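Local coordinates for protein probable glutamine synthetase (Pseudomonas aeruginosa, PDB 4HPP) that probably belongs to the glutamine synthetase family, built from an N-terminal domain and a catalytic domain, with glutamic acid and magnesium bound in the latter, at residues L277-L291 with P335-V349. Residues are numbered along the deposited sequence; the frame is centred on the assembly and turned at random.
Sequences LCALTAPTAASYLRL and PMDATTCPHLAMAAV. With GLU (glutamic acid), chain D.
S287 and D337 meet through a direct hydrogen bond in which the serine hydroxyl gives its proton to D337 OD1, with 2.7 Å between S287 OG and that oxygen, on its syn side and 18° out of the carboxylate plane. The same S287 OG accepts from T284 N, so the hydroxyl is used both ways. The other carboxylate oxygen, D337 OD2, closes an Asx turn by taking T339 N at 3.1 Å on its anti lone pair. T284 and T339 reach toward each other tip to tip, their OG1 atoms 3.1 Å apart. The serine-aspartate bond and the threonine pair join the loop after helix 261-281 to the type I turn D337-T340, which leads from strand 330-336 of the catalytic-domain sheet into helix 342-358. Where helix 261-281 ends, T281 OG1 lies 2.8 Å from P335 O and is also near L277 O; T281 O meets M336 CA in a CA-H...O contact at 3.0 Å and accepts a weak bond from D337 N. The helical segments 277-281 and 342-349 run nearly antiparallel, at 158°, with L280 CD1 on A348 CB at 3.7 Å. On the pocket side R290, extended from CG to NE, turns its guanidinium edge to the bound glutamic acid: NE donates to the ligand O, NH1 to OXT at 2.7 Å. M336 O sits over one face of that group, and NH1 also binds R334 O.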
loop_
_atom_site.group_PDB
_atom_site.type_symbol
_atom_site.label_atom_id
_atom_site.label_comp_id
_atom_site.label_asym_id
_atom_site.label_seq_id
_atom_site.Cartn_x
_atom_site.Cartn_y
_atom_site.Cartn_z
ATOM N N LEU A 277 4.210 35.593 41.737
ATOM C CA LEU A 277 4.298 34.155 41.518
ATOM C C LEU A 277 3.910 33.866 40.086
ATOM O O LEU A 277 4.285 32.818 39.531
ATOM C CB LEU A 277 3.389 33.384 42.434
ATOM C CG LEU A 277 3.744 33.298 43.903
ATOM C CD1 LEU A 277 2.627 32.558 44.659
ATOM C CD2 LEU A 277 5.095 32.651 44.060
ATOM N N CYS A 278 3.176 34.811 39.495
ATOM C CA CYS A 278 2.758 34.655 38.136
ATOM C C CYS A 278 3.912 34.622 37.136
ATOM O O CYS A 278 3.821 33.946 36.110
ATOM C CB CYS A 278 1.712 35.699 37.786
ATOM S SG CYS A 278 0.181 35.336 38.685
ATOM N N ALA A 279 4.995 35.316 37.463
ATOM C CA ALA A 279 6.160 35.372 36.612
ATOM C C ALA A 279 6.798 34.000 36.609
ATOM O O ALA A 279 7.519 33.648 35.666
ATOM C CB ALA A 279 7.163 36.426 37.098
ATOM N N LEU A 280 6.537 33.228 37.663
ATOM C CA LEU A 280 7.162 31.903 37.820
ATOM C C LEU A 280 6.162 30.747 37.639
ATOM O O LEU A 280 6.582 29.608 37.438
ATOM C CB LEU A 280 7.924 31.766 39.163
ATOM C CG LEU A 280 8.948 32.853 39.582
ATOM C CD1 LEU A 280 8.852 33.209 41.052
ATOM C CD2 LEU A 280 10.383 32.552 39.225
ATOM N N THR A 281 4.853 31.008 37.697
ATOM C CA THR A 281 3.869 29.919 37.481
ATOM C C THR A 281 3.030 30.108 36.206
ATOM O O THR A 281 2.298 29.194 35.800
ATOM C CB THR A 281 2.912 29.779 38.656
ATOM O OG1 THR A 281 2.028 30.900 38.634
ATOM C CG2 THR A 281 3.654 29.730 40.008
ATOM N N ALA A 282 3.091 31.302 35.606
ATOM C CA ALA A 282 2.571 31.533 34.239
ATOM C C ALA A 282 3.641 32.301 33.456
ATOM O O ALA A 282 3.433 33.457 33.111
ATOM C CB ALA A 282 1.248 32.299 34.273
ATOM N N PRO A 283 4.787 31.646 33.171
ATOM C CA PRO A 283 6.036 32.321 32.927
ATOM C C PRO A 283 6.316 32.562 31.485
ATOM O O PRO A 283 7.436 32.928 31.161
ATOM C CB PRO A 283 7.066 31.302 33.412
ATOM C CG PRO A 283 6.361 29.981 33.390
ATOM C CD PRO A 283 4.951 30.208 32.946
ATOM N N THR A 284 5.370 32.325 30.598
ATOM C CA THR A 284 5.715 32.636 29.205
ATOM C C THR A 284 4.780 33.680 28.644
ATOM O O THR A 284 3.675 33.910 29.178
ATOM C CB THR A 284 5.700 31.418 28.261
ATOM O OG1 THR A 284 4.405 30.825 28.279
ATOM C CG2 THR A 284 6.742 30.388 28.671
ATOM N N ALA A 285 5.220 34.290 27.550
ATOM C CA ALA A 285 4.417 35.313 26.867
ATOM C C ALA A 285 3.003 34.772 26.528
ATOM O O ALA A 285 2.002 35.474 26.751
ATOM C CB ALA A 285 5.150 35.828 25.617
ATOM N N ALA A 286 2.930 33.518 26.043
ATOM C CA ALA A 286 1.653 32.856 25.732
ATOM C C ALA A 286 0.792 32.597 26.956
ATOM O O ALA A 286 -0.404 32.286 26.807
ATOM C CB ALA A 286 1.861 31.559 24.960
ATOM N N SER A 287 1.376 32.736 28.155
ATOM C CA SER A 287 0.640 32.425 29.372
ATOM C C SER A 287 -0.475 33.434 29.600
ATOM O O SER A 287 -1.536 33.102 30.187
ATOM C CB SER A 287 1.560 32.347 30.575
ATOM O OG SER A 287 2.392 31.199 30.500
ATOM N N TYR A 288 -0.263 34.654 29.099
ATOM C CA TYR A 288 -1.219 35.727 29.361
ATOM C C TYR A 288 -2.443 35.758 28.437
ATOM O O TYR A 288 -3.411 36.401 28.773
ATOM C CB TYR A 288 -0.523 37.057 29.656
ATOM C CG TYR A 288 0.292 36.833 30.870
ATOM C CD1 TYR A 288 1.564 36.259 30.769
ATOM C CD2 TYR A 288 -0.239 37.058 32.127
ATOM C CE1 TYR A 288 2.315 35.976 31.886
ATOM C CE2 TYR A 288 0.494 36.743 33.269
ATOM C CZ TYR A 288 1.769 36.205 33.137
ATOM O OH TYR A 288 2.505 35.890 34.265
ATOM N N LEU A 289 -2.409 34.993 27.338
ATOM C CA LEU A 289 -3.640 34.702 26.580
ATOM C C LEU A 289 -4.590 33.800 27.373
ATOM O O LEU A 289 -5.787 33.774 27.086
ATOM C CB LEU A 289 -3.350 34.064 25.202
ATOM C CG LEU A 289 -2.094 34.568 24.493
ATOM C CD1 LEU A 289 -1.698 33.660 23.350
ATOM C CD2 LEU A 289 -2.321 36.008 23.984
ATOM N N ARG A 290 -4.042 33.051 28.336
ATOM C CA ARG A 290 -4.812 32.159 29.234
ATOM C C ARG A 290 -5.292 32.874 30.531
ATOM O O ARG A 290 -6.500 32.808 30.894
ATOM C CB ARG A 290 -4.004 30.876 29.550
ATOM C CG ARG A 290 -4.471 30.130 30.788
ATOM C CD ARG A 290 -3.844 28.735 30.952
ATOM N NE ARG A 290 -4.510 28.086 32.070
ATOM C CZ ARG A 290 -4.242 28.284 33.366
ATOM N NH1 ARG A 290 -4.964 27.659 34.284
ATOM N NH2 ARG A 290 -3.247 29.069 33.762
ATOM N N LEU A 291 -4.367 33.576 31.205
ATOM C CA LEU A 291 -4.680 34.285 32.476
ATOM C C LEU A 291 -5.646 35.489 32.370
ATOM O O LEU A 291 -6.501 35.701 33.250
ATOM C CB LEU A 291 -3.403 34.730 33.190
ATOM C CG LEU A 291 -2.527 33.845 34.059
ATOM C CD1 LEU A 291 -2.000 34.809 35.109
ATOM C CD2 LEU A 291 -3.278 32.680 34.702
ATOM N N PRO A 335 -3.421 29.585 38.749
ATOM C CA PRO A 335 -2.803 30.334 37.641
ATOM C C PRO A 335 -1.440 29.739 37.230
ATOM O O PRO A 335 -0.356 30.349 37.354
ATOM C CB PRO A 335 -2.762 31.783 38.156
ATOM C CG PRO A 335 -3.350 31.754 39.543
ATOM C CD PRO A 335 -3.329 30.328 40.016
ATOM N N MET A 336 -1.518 28.508 36.732
ATOM C CA MET A 336 -0.318 27.756 36.425
ATOM C C MET A 336 -0.572 27.028 35.137
ATOM O O MET A 336 -1.722 26.700 34.850
ATOM C CB MET A 336 0.023 26.812 37.552
ATOM C CG MET A 336 1.397 26.212 37.365
ATOM S SD MET A 336 1.822 24.982 38.617
ATOM C CE MET A 336 2.447 25.994 39.995
ATOM N N ASP A 337 0.477 26.869 34.325
ATOM C CA ASP A 337 0.370 26.213 33.026
ATOM C C ASP A 337 1.610 25.347 32.760
ATOM O O ASP A 337 2.551 25.308 33.612
ATOM C CB ASP A 337 0.054 27.205 31.901
ATOM C CG ASP A 337 1.118 28.271 31.704
ATOM O OD1 ASP A 337 0.770 29.479 31.772
ATOM O OD2 ASP A 337 2.286 27.936 31.429
ATOM N N ALA A 338 1.618 24.599 31.650
ATOM C CA ALA A 338 2.734 23.642 31.430
ATOM C C ALA A 338 4.020 24.242 30.835
ATOM O O ALA A 338 5.001 23.510 30.611
ATOM C CB ALA A 338 2.270 22.476 30.612
ATOM N N THR A 339 4.027 25.556 30.556
ATOM C CA THR A 339 5.244 26.222 30.103
ATOM C C THR A 339 6.171 26.444 31.296
ATOM O O THR A 339 7.327 26.842 31.135
ATOM C CB THR A 339 4.983 27.592 29.416
ATOM O OG1 THR A 339 4.400 28.483 30.359
ATOM C CG2 THR A 339 4.057 27.441 28.262
ATOM N N THR A 340 5.684 26.162 32.497
ATOM C CA THR A 340 6.573 26.231 33.689
ATOM C C THR A 340 7.620 25.149 33.809
ATOM O O THR A 340 7.591 24.173 33.093
ATOM C CB THR A 340 5.790 26.105 34.996
ATOM O OG1 THR A 340 5.072 24.861 34.988
ATOM C CG2 THR A 340 4.873 27.291 35.116
ATOM N N CYS A 341 8.561 25.366 34.724
ATOM C CA CYS A 341 9.445 24.327 35.223
ATOM C C CYS A 341 8.871 23.742 36.552
ATOM O O CYS A 341 8.995 24.336 37.604
ATOM C CB CYS A 341 10.882 24.865 35.348
ATOM S SG CYS A 341 11.906 23.880 36.477
ATOM N N PRO A 342 8.213 22.577 36.512
ATOM C CA PRO A 342 7.545 22.057 37.757
ATOM C C PRO A 342 8.235 22.387 39.108
ATOM O O PRO A 342 7.576 22.848 40.050
ATOM C CB PRO A 342 7.510 20.548 37.517
ATOM C CG PRO A 342 7.453 20.408 36.028
ATOM C CD PRO A 342 7.977 21.677 35.358
ATOM N N HIS A 343 9.539 22.168 39.200
ATOM C CA HIS A 343 10.372 22.510 40.380
ATOM C C HIS A 343 10.474 23.931 40.707
ATOM O O HIS A 343 10.444 24.266 41.877
ATOM C CB HIS A 343 11.758 22.063 40.129
ATOM C CG HIS A 343 11.823 20.651 39.654
ATOM N ND1 HIS A 343 11.862 20.338 38.357
ATOM C CD2 HIS A 343 11.827 19.450 40.361
ATOM C CE1 HIS A 343 11.886 18.981 38.230
ATOM N NE2 HIS A 343 11.876 18.451 39.459
ATOM N N LEU A 344 10.637 24.797 39.691
ATOM C CA LEU A 344 10.699 26.225 39.953
ATOM C C LEU A 344 9.326 26.750 40.377
ATOM O O LEU A 344 9.185 27.484 41.353
ATOM C CB LEU A 344 11.287 26.981 38.754
ATOM C CG LEU A 344 11.314 28.513 38.867
ATOM C CD1 LEU A 344 12.281 28.890 39.979
ATOM C CD2 LEU A 344 11.674 29.193 37.559
ATOM N N ALA A 345 8.298 26.307 39.675
ATOM C CA ALA A 345 6.952 26.723 39.978
ATOM C C ALA A 345 6.557 26.299 41.373
ATOM O O ALA A 345 6.111 27.150 42.135
ATOM C CB ALA A 345 5.985 26.197 38.940
ATOM N N MET A 346 6.714 25.011 41.731
ATOM C CA MET A 346 6.288 24.543 43.063
ATOM C C MET A 346 7.117 25.247 44.157
ATOM O O MET A 346 6.544 25.793 45.095
ATOM C CB MET A 346 6.353 23.031 43.153
ATOM C CG MET A 346 6.276 22.402 44.559
ATOM S SD MET A 346 6.161 20.632 44.300
ATOM C CE MET A 346 6.248 19.966 45.989
ATOM N N ALA A 347 8.445 25.279 44.012
ATOM C CA ALA A 347 9.340 26.082 44.880
ATOM C C ALA A 347 8.838 27.492 45.113
ATOM O O ALA A 347 8.776 27.941 46.245
ATOM C CB ALA A 347 10.768 26.148 44.316
ATOM N N ALA A 348 8.499 28.202 44.040
ATOM C CA ALA A 348 8.004 29.583 44.161
ATOM C C ALA A 348 6.738 29.708 45.035
ATOM O O ALA A 348 6.605 30.646 45.851
ATOM C CB ALA A 348 7.773 30.180 42.790
ATOM N N VAL A 349 5.847 28.732 44.905
ATOM C CA VAL A 349 4.571 28.776 45.608
ATOM C C VAL A 349 4.807 28.474 47.088
ATOM O O VAL A 349 4.314 29.195 47.978
ATOM C CB VAL A 349 3.537 27.780 44.992
ATOM C CG1 VAL A 349 2.307 27.587 45.896
ATOM C CG2 VAL A 349 3.160 28.205 43.573
HETATM N N GLU D . -8.789 24.423 31.237
HETATM C CA GLU D . -8.869 25.245 32.511
HETATM C C GLU D . -7.589 26.022 32.896
HETATM O O GLU D . -6.941 26.646 32.064
HETATM C CB GLU D . -9.286 24.362 33.679
HETATM C CG GLU D . -10.715 23.899 33.600
HETATM C CD GLU D . -11.027 22.869 34.635
HETATM O OE1 GLU D . -11.837 23.193 35.517
HETATM O OE2 GLU D . -10.455 21.753 34.576
HETATM O OXT GLU D . -7.151 26.044 34.052
#